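Long-range contact in aminotransferase, class III (Thermomicrobium roseum, PDB 6IO1), which probably catalyses pyridoxal-phosphate-dependent transamination as an (S)-enantioselective, thermostable omega-transaminase: residues Ile65-Gln79 with Ala332-Leu346. Numbering follows the deposited sequence.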
ATOM      1  N   ILE B  65      13.121  -4.907 -16.273  1.00 13.39           N
ATOM      2  CA  ILE B  65      14.415  -5.476 -16.646  1.00 15.32           C
ATOM      3  C   ILE B  65      14.366  -6.989 -16.805  1.00 15.07           C
ATOM      4  O   ILE B  65      15.406  -7.608 -17.066  1.00 16.22           O
ATOM      5  CB  ILE B  65      15.524  -5.103 -15.639  1.00 15.01           C
ATOM      6  CG1 ILE B  65      15.350  -5.864 -14.322  1.00 15.45           C
ATOM      7  CG2 ILE B  65      15.558  -3.600 -15.411  1.00 16.20           C
ATOM      8  CD1 ILE B  65      16.531  -5.723 -13.383  1.00 15.22           C
ATOM      9  N   GLY B  66      13.196  -7.604 -16.661  1.00 14.33           N
ATOM     10  CA  GLY B  66      13.051  -9.029 -16.864  1.00 15.98           C
ATOM     11  C   GLY B  66      13.250  -9.834 -15.593  1.00 13.51           C
ATOM     12  O   GLY B  66      13.703  -9.342 -14.558  1.00 14.96           O
ATOM     13  N   HIS B  67      12.895 -11.113 -15.687  1.00 14.93           N
ATOM     14  CA  HIS B  67      13.002 -12.018 -14.555  1.00 15.52           C
ATOM     15  C   HIS B  67      14.427 -12.556 -14.425  1.00 15.40           C
ATOM     16  O   HIS B  67      15.226 -12.518 -15.366  1.00 16.67           O
ATOM     17  CB  HIS B  67      12.032 -13.191 -14.701  1.00 15.93           C
ATOM     18  CG  HIS B  67      10.596 -12.790 -14.848  1.00 13.71           C
ATOM     19  ND1 HIS B  67       9.836 -12.336 -13.790  1.00 13.98           N
ATOM     20  CD2 HIS B  67       9.775 -12.798 -15.924  1.00 13.45           C
ATOM     21  CE1 HIS B  67       8.613 -12.071 -14.212  1.00 13.12           C
ATOM     22  NE2 HIS B  67       8.548 -12.343 -15.502  1.00 14.74           N
ATOM     23  N   GLY B  68      14.736 -13.062 -13.233  1.00 16.91           N
ATOM     24  CA  GLY B  68      15.960 -13.806 -13.008  1.00 19.37           C
ATOM     25  C   GLY B  68      17.231 -13.007 -12.841  1.00 19.06           C
ATOM     26  O   GLY B  68      18.317 -13.550 -13.060  1.00 21.67           O
ATOM     27  N   ARG B  69      17.142 -11.737 -12.453  1.00 18.30           N
ATOM     28  CA  ARG B  69      18.335 -10.919 -12.261  1.00 18.16           C
ATOM     29  C   ARG B  69      18.909 -11.197 -10.876  1.00 16.86           C
ATOM     30  O   ARG B  69      18.362 -10.742  -9.865  1.00 16.75           O
ATOM     31  CB  ARG B  69      18.001  -9.442 -12.443  1.00 17.98           C
ATOM     32  CG  ARG B  69      17.462  -9.116 -13.825  1.00 19.55           C
ATOM     33  CD  ARG B  69      18.586  -8.894 -14.824  1.00 21.63           C
ATOM     34  NE  ARG B  69      18.103  -8.255 -16.045  1.00 22.53           N
ATOM     35  CZ  ARG B  69      18.881  -7.617 -16.913  1.00 25.43           C
ATOM     36  NH1 ARG B  69      20.186  -7.530 -16.701  1.00 22.08           N
ATOM     37  NH2 ARG B  69      18.351  -7.066 -17.997  1.00 21.59           N
ATOM     38  N   ARG B  70      20.014 -11.945 -10.830  1.00 16.68           N
ATOM     39  CA  ARG B  70      20.640 -12.294  -9.560  1.00 18.31           C
ATOM     40  C   ARG B  70      21.204 -11.083  -8.829  1.00 16.10           C
ATOM     41  O   ARG B  70      21.381 -11.141  -7.608  1.00 16.73           O
ATOM     42  CB  ARG B  70      21.741 -13.334  -9.785  1.00 21.96           C
ATOM     43  CG  ARG B  70      21.213 -14.670 -10.286  1.00 25.36           C
ATOM     44  CD  ARG B  70      22.139 -15.827  -9.938  1.00 27.89           C
ATOM     45  NE  ARG B  70      23.533 -15.559 -10.280  1.00 28.93           N
ATOM     46  CZ  ARG B  70      24.574 -16.078  -9.635  1.00 31.52           C
ATOM     47  NH1 ARG B  70      24.382 -16.884  -8.600  1.00 33.34           N
ATOM     48  NH2 ARG B  70      25.806 -15.781 -10.019  1.00 34.48           N
ATOM     49  N   GLU B  71      21.513  -9.999  -9.546  1.00 17.65           N
ATOM     50  CA  GLU B  71      22.029  -8.799  -8.894  1.00 16.72           C
ATOM     51  C   GLU B  71      21.026  -8.236  -7.895  1.00 16.30           C
ATOM     52  O   GLU B  71      21.393  -7.859  -6.774  1.00 17.27           O
ATOM     53  CB  GLU B  71      22.389  -7.748  -9.944  1.00 20.52           C
ATOM     54  CG  GLU B  71      23.473  -8.185 -10.919  1.00 22.34           C
ATOM     55  CD  GLU B  71      22.908  -8.774 -12.199  1.00 26.01           C
ATOM     56  OE1 GLU B  71      21.830  -9.404 -12.143  1.00 25.16           O
ATOM     57  OE2 GLU B  71      23.542  -8.609 -13.262  1.00 31.09           O
ATOM     58  N   LEU B  72      19.749  -8.180  -8.280  1.00 15.39           N
ATOM     59  CA  LEU B  72      18.723  -7.662  -7.380  1.00 15.45           C
ATOM     60  C   LEU B  72      18.526  -8.588  -6.186  1.00 15.03           C
ATOM     61  O   LEU B  72      18.330  -8.123  -5.055  1.00 15.91           O
ATOM     62  CB  LEU B  72      17.412  -7.464  -8.144  1.00 14.82           C
ATOM     63  CG  LEU B  72      17.215  -6.135  -8.889  1.00 15.37           C
ATOM     64  CD1 LEU B  72      18.380  -5.810  -9.818  1.00 15.53           C
ATOM     65  CD2 LEU B  72      15.914  -6.142  -9.670  1.00 14.91           C
ATOM     66  N   ALA B  73      18.585  -9.902  -6.418  1.00 15.32           N
ATOM     67  CA  ALA B  73      18.492 -10.856  -5.318  1.00 16.82           C
ATOM     68  C   ALA B  73      19.642 -10.672  -4.336  1.00 17.58           C
ATOM     69  O   ALA B  73      19.444 -10.727  -3.117  1.00 15.55           O
ATOM     70  CB  ALA B  73      18.471 -12.285  -5.861  1.00 17.43           C
ATOM     71  N   GLU B  74      20.856 -10.458  -4.851  1.00 16.35           N
ATOM     72  CA  GLU B  74      22.006 -10.249  -3.977  1.00 17.29           C
ATOM     73  C   GLU B  74      21.884  -8.946  -3.200  1.00 16.69           C
ATOM     74  O   GLU B  74      22.240  -8.886  -2.017  1.00 18.13           O
ATOM     75  CB  GLU B  74      23.299 -10.264  -4.798  1.00 19.02           C
ATOM     76  CG  GLU B  74      24.499  -9.652  -4.088  1.00 22.29           C
ATOM     77  CD  GLU B  74      24.936 -10.437  -2.862  1.00 26.65           C
ATOM     78  OE1 GLU B  74      24.506 -11.599  -2.702  1.00 26.97           O
ATOM     79  OE2 GLU B  74      25.710  -9.886  -2.052  1.00 29.00           O
ATOM     80  N   ALA B  75      21.377  -7.894  -3.845  1.00 17.43           N
ATOM     81  CA  ALA B  75      21.155  -6.639  -3.135  1.00 17.93           C
ATOM     82  C   ALA B  75      20.160  -6.830  -1.999  1.00 15.62           C
ATOM     83  O   ALA B  75      20.386  -6.361  -0.873  1.00 16.01           O
ATOM     84  CB  ALA B  75      20.668  -5.560  -4.101  1.00 17.26           C
ATOM     85  N   ALA B  76      19.054  -7.528  -2.275  1.00 16.46           N
ATOM     86  CA  ALA B  76      18.061  -7.788  -1.239  1.00 16.90           C
ATOM     87  C   ALA B  76      18.649  -8.610  -0.099  1.00 15.68           C
ATOM     88  O   ALA B  76      18.411  -8.311   1.073  1.00 16.25           O
ATOM     89  CB  ALA B  76      16.847  -8.495  -1.837  1.00 15.96           C
ATOM     90  N   ARG B  77      19.418  -9.653  -0.424  1.00 16.31           N
ATOM     91  CA  ARG B  77      20.016 -10.491   0.612  1.00 16.51           C
ATOM     92  C   ARG B  77      20.965  -9.683   1.491  1.00 17.59           C
ATOM     93  O   ARG B  77      20.906  -9.755   2.726  1.00 17.42           O
ATOM     94  CB  ARG B  77      20.749 -11.667  -0.037  1.00 18.98           C
ATOM     95  CG  ARG B  77      21.362 -12.652   0.942  1.00 22.08           C
ATOM     96  CD  ARG B  77      22.635 -13.266   0.375  1.00 25.57           C
ATOM     97  NE  ARG B  77      23.660 -12.261   0.101  1.00 24.19           N
ATOM     98  CZ  ARG B  77      24.446 -11.725   1.029  1.00 25.35           C
ATOM     99  NH1 ARG B  77      24.343 -12.113   2.292  1.00 25.44           N
ATOM    100  NH2 ARG B  77      25.350 -10.815   0.692  1.00 25.88           N
ATOM    101  N   GLU B  78      21.841  -8.896   0.861  1.00 18.40           N
ATOM    102  CA  GLU B  78      22.792  -8.075   1.604  1.00 19.47           C
ATOM    103  C   GLU B  78      22.071  -7.106   2.530  1.00 18.25           C
ATOM    104  O   GLU B  78      22.399  -7.001   3.720  1.00 16.65           O
ATOM    105  CB  GLU B  78      23.688  -7.319   0.621  1.00 23.32           C
ATOM    106  CG  GLU B  78      24.870  -6.601   1.247  1.00 29.80           C
ATOM    107  CD  GLU B  78      25.473  -5.570   0.311  1.00 35.11           C
ATOM    108  OE1 GLU B  78      25.911  -5.954  -0.793  1.00 38.77           O
ATOM    109  OE2 GLU B  78      25.506  -4.378   0.678  1.00 35.65           O
ATOM    110  N   GLN B  79      21.080  -6.385   1.997  1.00 15.37           N
ATOM    111  CA  GLN B  79      20.375  -5.412   2.821  1.00 17.26           C
ATOM    112  C   GLN B  79      19.601  -6.090   3.943  1.00 15.46           C
ATOM    113  O   GLN B  79      19.580  -5.590   5.067  1.00 17.19           O
ATOM    114  CB  GLN B  79      19.446  -4.550   1.968  1.00 15.54           C
ATOM    115  CG  GLN B  79      18.861  -3.366   2.732  1.00 13.93           C
ATOM    116  CD  GLN B  79      19.930  -2.505   3.383  1.00 16.35           C
ATOM    117  OE1 GLN B  79      20.973  -2.231   2.786  1.00 17.16           O
ATOM    118  NE2 GLN B  79      19.680  -2.079   4.617  1.00 14.43           N
ATOM    119  N   ALA B 332      17.200  -0.516  -1.714  1.00 13.15           N
ATOM    120  CA  ALA B 332      18.439  -1.100  -2.224  1.00 14.09           C
ATOM    121  C   ALA B 332      18.203  -1.834  -3.540  1.00 13.11           C
ATOM    122  O   ALA B 332      18.986  -1.695  -4.496  1.00 14.35           O
ATOM    123  CB  ALA B 332      19.043  -2.043  -1.182  1.00 14.37           C
ATOM    124  N   VAL B 333      17.127  -2.622  -3.608  1.00 13.93           N
ATOM    125  CA  VAL B 333      16.788  -3.306  -4.852  1.00 12.61           C
ATOM    126  C   VAL B 333      16.504  -2.290  -5.949  1.00 13.50           C
ATOM    127  O   VAL B 333      16.861  -2.498  -7.114  1.00 15.65           O
ATOM    128  CB  VAL B 333      15.600  -4.261  -4.631  1.00 12.76           C
ATOM    129  CG1 VAL B 333      15.068  -4.776  -5.959  1.00 13.69           C
ATOM    130  CG2 VAL B 333      16.014  -5.420  -3.739  1.00 13.31           C
ATOM    131  N   ALA B 334      15.863  -1.174  -5.596  1.00 12.64           N
ATOM    132  CA  ALA B 334      15.604  -0.119  -6.570  1.00 13.85           C
ATOM    133  C   ALA B 334      16.899   0.489  -7.086  1.00 12.48           C
ATOM    134  O   ALA B 334      17.016   0.794  -8.276  1.00 15.22           O
ATOM    135  CB  ALA B 334      14.722   0.964  -5.951  1.00 11.75           C
ATOM    136  N   LEU B 335      17.874   0.699  -6.200  1.00 12.82           N
ATOM    137  CA  LEU B 335      19.160   1.238  -6.632  1.00 15.51           C
ATOM    138  C   LEU B 335      19.844   0.295  -7.615  1.00 16.02           C
ATOM    139  O   LEU B 335      20.357   0.730  -8.654  1.00 17.10           O
ATOM    140  CB  LEU B 335      20.057   1.496  -5.421  1.00 15.71           C
ATOM    141  CG  LEU B 335      19.650   2.645  -4.495  1.00 14.65           C
ATOM    142  CD1 LEU B 335      20.524   2.667  -3.250  1.00 16.51           C
ATOM    143  CD2 LEU B 335      19.721   3.977  -5.227  1.00 15.99           C
ATOM    144  N   ARG B 336      19.843  -1.006  -7.312  1.00 14.75           N
ATOM    145  CA  ARG B 336      20.448  -1.968  -8.234  1.00 16.10           C
ATOM    146  C   ARG B 336      19.688  -2.026  -9.559  1.00 15.01           C
ATOM    147  O   ARG B 336      20.295  -2.094 -10.641  1.00 16.05           O
ATOM    148  CB  ARG B 336      20.503  -3.350  -7.584  1.00 16.56           C
ATOM    149  CG  ARG B 336      21.632  -4.228  -8.089  1.00 19.83           C
ATOM    150  CD  ARG B 336      22.980  -3.722  -7.609  1.00 20.93           C
ATOM    151  NE  ARG B 336      24.081  -4.468  -8.208  1.00 21.69           N
ATOM    152  CZ  ARG B 336      24.633  -4.171  -9.379  1.00 23.64           C
ATOM    153  NH1 ARG B 336      24.207  -3.120 -10.066  1.00 22.56           N
ATOM    154  NH2 ARG B 336      25.629  -4.908  -9.852  1.00 26.82           N
ATOM    155  N   ASN B 337      18.355  -2.002  -9.490  1.00 13.59           N
ATOM    156  CA  ASN B 337      17.531  -2.010 -10.692  1.00 13.85           C
ATOM    157  C   ASN B 337      17.804  -0.785 -11.551  1.00 14.60           C
ATOM    158  O   ASN B 337      17.847  -0.881 -12.781  1.00 15.34           O
ATOM    159  CB  ASN B 337      16.054  -2.083 -10.301  1.00 14.15           C
ATOM    160  CG  ASN B 337      15.134  -2.116 -11.501  1.00 12.85           C
ATOM    161  OD1 ASN B 337      15.127  -3.078 -12.265  1.00 15.48           O
ATOM    162  ND2 ASN B 337      14.346  -1.061 -11.669  1.00 13.08           N
ATOM    163  N   LEU B 338      17.963   0.379 -10.920  1.00 15.88           N
ATOM    164  CA  LEU B 338      18.305   1.590 -11.658  1.00 16.41           C
ATOM    165  C   LEU B 338      19.689   1.479 -12.278  1.00 17.17           C
ATOM    166  O   LEU B 338      19.912   1.955 -13.396  1.00 18.65           O
ATOM    167  CB  LEU B 338      18.223   2.806 -10.736  1.00 16.88           C
ATOM    168  CG  LEU B 338      16.808   3.267 -10.387  1.00 15.90           C
ATOM    169  CD1 LEU B 338      16.844   4.516  -9.521  1.00 18.09           C
ATOM    170  CD2 LEU B 338      16.004   3.509 -11.653  1.00 16.05           C
ATOM    171  N   ASP B 339      20.633   0.851 -11.568  1.00 17.73           N
ATOM    172  CA  ASP B 339      21.949   0.611 -12.150  1.00 18.30           C
ATOM    173  C   ASP B 339      21.820  -0.157 -13.457  1.00 17.82           C
ATOM    174  O   ASP B 339      22.379   0.237 -14.488  1.00 18.22           O
ATOM    175  CB  ASP B 339      22.830  -0.174 -11.175  1.00 18.07           C
ATOM    176  CG  ASP B 339      23.220   0.627  -9.955  1.00 20.25           C
ATOM    177  OD1 ASP B 339      23.059   1.863  -9.975  1.00 22.89           O
ATOM    178  OD2 ASP B 339      23.693   0.017  -8.974  1.00 22.75           O
ATOM    179  N   ILE B 340      21.046  -1.243 -13.433  1.00 15.32           N
ATOM    180  CA  ILE B 340      20.891  -2.068 -14.629  1.00 17.22           C
ATOM    181  C   ILE B 340      20.134  -1.313 -15.719  1.00 17.75           C
ATOM    182  O   ILE B 340      20.510  -1.355 -16.897  1.00 18.95           O
ATOM    183  CB  ILE B 340      20.208  -3.399 -14.274  1.00 16.38           C
ATOM    184  CG1 ILE B 340      21.103  -4.210 -13.337  1.00 17.10           C
ATOM    185  CG2 ILE B 340      19.894  -4.193 -15.533  1.00 17.30           C
ATOM    186  CD1 ILE B 340      20.500  -5.519 -12.892  1.00 21.55           C
ATOM    187  N   LEU B 341      19.058  -0.616 -15.347  1.00 16.63           N
ATOM    188  CA  LEU B 341      18.234   0.089 -16.326  1.00 18.47           C
ATOM    189  C   LEU B 341      19.027   1.178 -17.041  1.00 18.13           C
ATOM    190  O   LEU B 341      18.956   1.309 -18.269  1.00 20.36           O
ATOM    191  CB  LEU B 341      17.005   0.680 -15.631  1.00 17.45           C
ATOM    192  CG  LEU B 341      15.819   1.143 -16.483  1.00 17.77           C
ATOM    193  CD1 LEU B 341      15.097  -0.043 -17.098  1.00 19.54           C
ATOM    194  CD2 LEU B 341      14.859   1.975 -15.644  1.00 20.39           C
ATOM    195  N   LEU B 342      19.783   1.977 -16.285  1.00 19.21           N
ATOM    196  CA  LEU B 342      20.585   3.037 -16.888  1.00 20.80           C
ATOM    197  C   LEU B 342      21.746   2.468 -17.693  1.00 21.08           C
ATOM    198  O   LEU B 342      22.018   2.923 -18.810  1.00 23.50           O
ATOM    199  CB  LEU B 342      21.093   3.989 -15.805  1.00 20.63           C
ATOM    200  CG  LEU B 342      20.029   4.726 -14.988  1.00 19.98           C
ATOM    201  CD1 LEU B 342      20.673   5.508 -13.852  1.00 21.16           C
ATOM    202  CD2 LEU B 342      19.199   5.642 -15.872  1.00 21.81           C
ATOM    203  N   ALA B 343      22.456   1.479 -17.136  1.00 19.58           N
ATOM    204  CA  ALA B 343      23.620   0.931 -17.826  1.00 20.50           C
ATOM    205  C   ALA B 343      23.228   0.291 -19.152  1.00 23.19           C
ATOM    206  O   ALA B 343      23.915   0.470 -20.164  1.00 23.61           O
ATOM    207  CB  ALA B 343      24.332  -0.083 -16.930  1.00 20.23           C
ATOM    208  N   GLU B 344      22.123  -0.448 -19.170  1.00 20.59           N
ATOM    209  CA  GLU B 344      21.663  -1.084 -20.393  1.00 21.82           C
ATOM    210  C   GLU B 344      20.802  -0.162 -21.242  1.00 20.35           C
ATOM    211  O   GLU B 344      20.456  -0.529 -22.369  1.00 22.57           O
ATOM    212  CB  GLU B 344      20.897  -2.369 -20.058  1.00 23.15           C
ATOM    213  CG  GLU B 344      21.746  -3.388 -19.309  1.00 23.83           C
ATOM    214  CD  GLU B 344      21.026  -4.700 -19.063  1.00 23.62           C
ATOM    215  OE1 GLU B 344      19.878  -4.849 -19.530  1.00 23.48           O
ATOM    216  OE2 GLU B 344      21.612  -5.582 -18.400  1.00 24.40           O
ATOM    217  N   ARG B 345      20.476   1.026 -20.735  1.00 20.51           N
ATOM    218  CA  ARG B 345      19.719   2.034 -21.475  1.00 22.68           C
ATOM    219  C   ARG B 345      18.451   1.432 -22.081  1.00 20.92           C
ATOM    220  O   ARG B 345      18.167   1.565 -23.275  1.00 19.27           O
ATOM    221  CB  ARG B 345      20.611   2.683 -22.535  1.00 24.22           C
ATOM    222  CG  ARG B 345      21.794   3.448 -21.937  1.00 27.47           C
ATOM    223  CD  ARG B 345      22.572   4.183 -23.002  1.00 32.07           C
ATOM    224  NE  ARG B 345      21.912   5.448 -23.295  1.00 39.44           N
ATOM    225  CZ  ARG B 345      21.880   6.500 -22.477  1.00 42.49           C
ATOM    226  NH1 ARG B 345      21.232   7.586 -22.853  1.00 41.21           N
ATOM    227  NH2 ARG B 345      22.503   6.477 -21.306  1.00 41.53           N
ATOM    228  N   LEU B 346      17.670   0.784 -21.210  1.00 19.79           N
ATOM    229  CA  LEU B 346      16.474  -0.017 -21.597  1.00 19.33           C
ATOM    230  C   LEU B 346      15.427   0.838 -22.317  1.00 17.71           C
ATOM    231  O   LEU B 346      14.614   0.256 -23.061  1.00 17.86           O
ATOM    232  CB  LEU B 346      15.894  -0.709 -20.359  1.00 18.34           C
ATOM    233  CG  LEU B 346      16.763  -1.819 -19.772  1.00 20.66           C
ATOM    234  CD1 LEU B 346      16.024  -2.562 -18.669  1.00 19.30           C
ATOM    235  CD2 LEU B 346      17.209  -2.787 -20.857  1.00 20.29           C
TER
HETATM  236  O   HOH W   1      23.974  -6.627  -6.403  1.00 22.25           O
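Leu72 packs against Val333 where helix 70-79 runs nearly antiparallel to helix 332-344, the two axes approaching to 8.5 Å at an angle of 153°, while the turn 65-69 bulges away from the second helix and touches it only through Ile65 and Arg69. Leu72, a branched apolar knob, fills a hole formed by Val333, Arg336, Asn337 and Ile340: its CG lies 3.9 Å from Val333 CG1, and its CD1 reaches Ile340 CD1. One turn on, small residues suit the close approach, Ala76 CB meeting Val333 CG2 at 3.7 Å and Ala75 CB resting on Arg336 CB; Met80 of the second subunit packs on Ala76 too. In Ile65, chi1 of 72° sets CG1 between N and the carbonyl carbon, sending CD1 toward Ile340 and CG2 tightly onto Leu346 CD1 (3.5 Å); beta-branching thus fills two places at once. Both methyls flank buried Asn337 OD1, which is satisfied by Ser293 OG; the same hydroxyl bonds Ile65 N, linking the segments.

Arg69, the N-cap residue, is long enough, with enough N-H groups, to hold a carboxylate and a carbonyl together. Ile340 CG2 lies under one guanidinium face, off toward NH1. Glu344 is met end-on, NH1 to OE2 at 3.0 Å and NH2 to OE1 at 3.1 Å, both syn but somewhat out of the carboxylate plane, the groups twisted 37° apart. NE and NH2 grip Ile65 O, fixing the guanidinium's rotation and closing the turn. A leucine in its place would probably leave Glu344 without its countercharge and Ile65 O without these donors. Farther along, water 1 bridges Glu71 O and Arg336 NE.

A Schellman motif, with Arg345 as C-prime, brings Leu346 back to Ile65, completing an antiparallel helix pair with a knob-into-hole contact in the fold-type-I architecture of class-III aminotransferases.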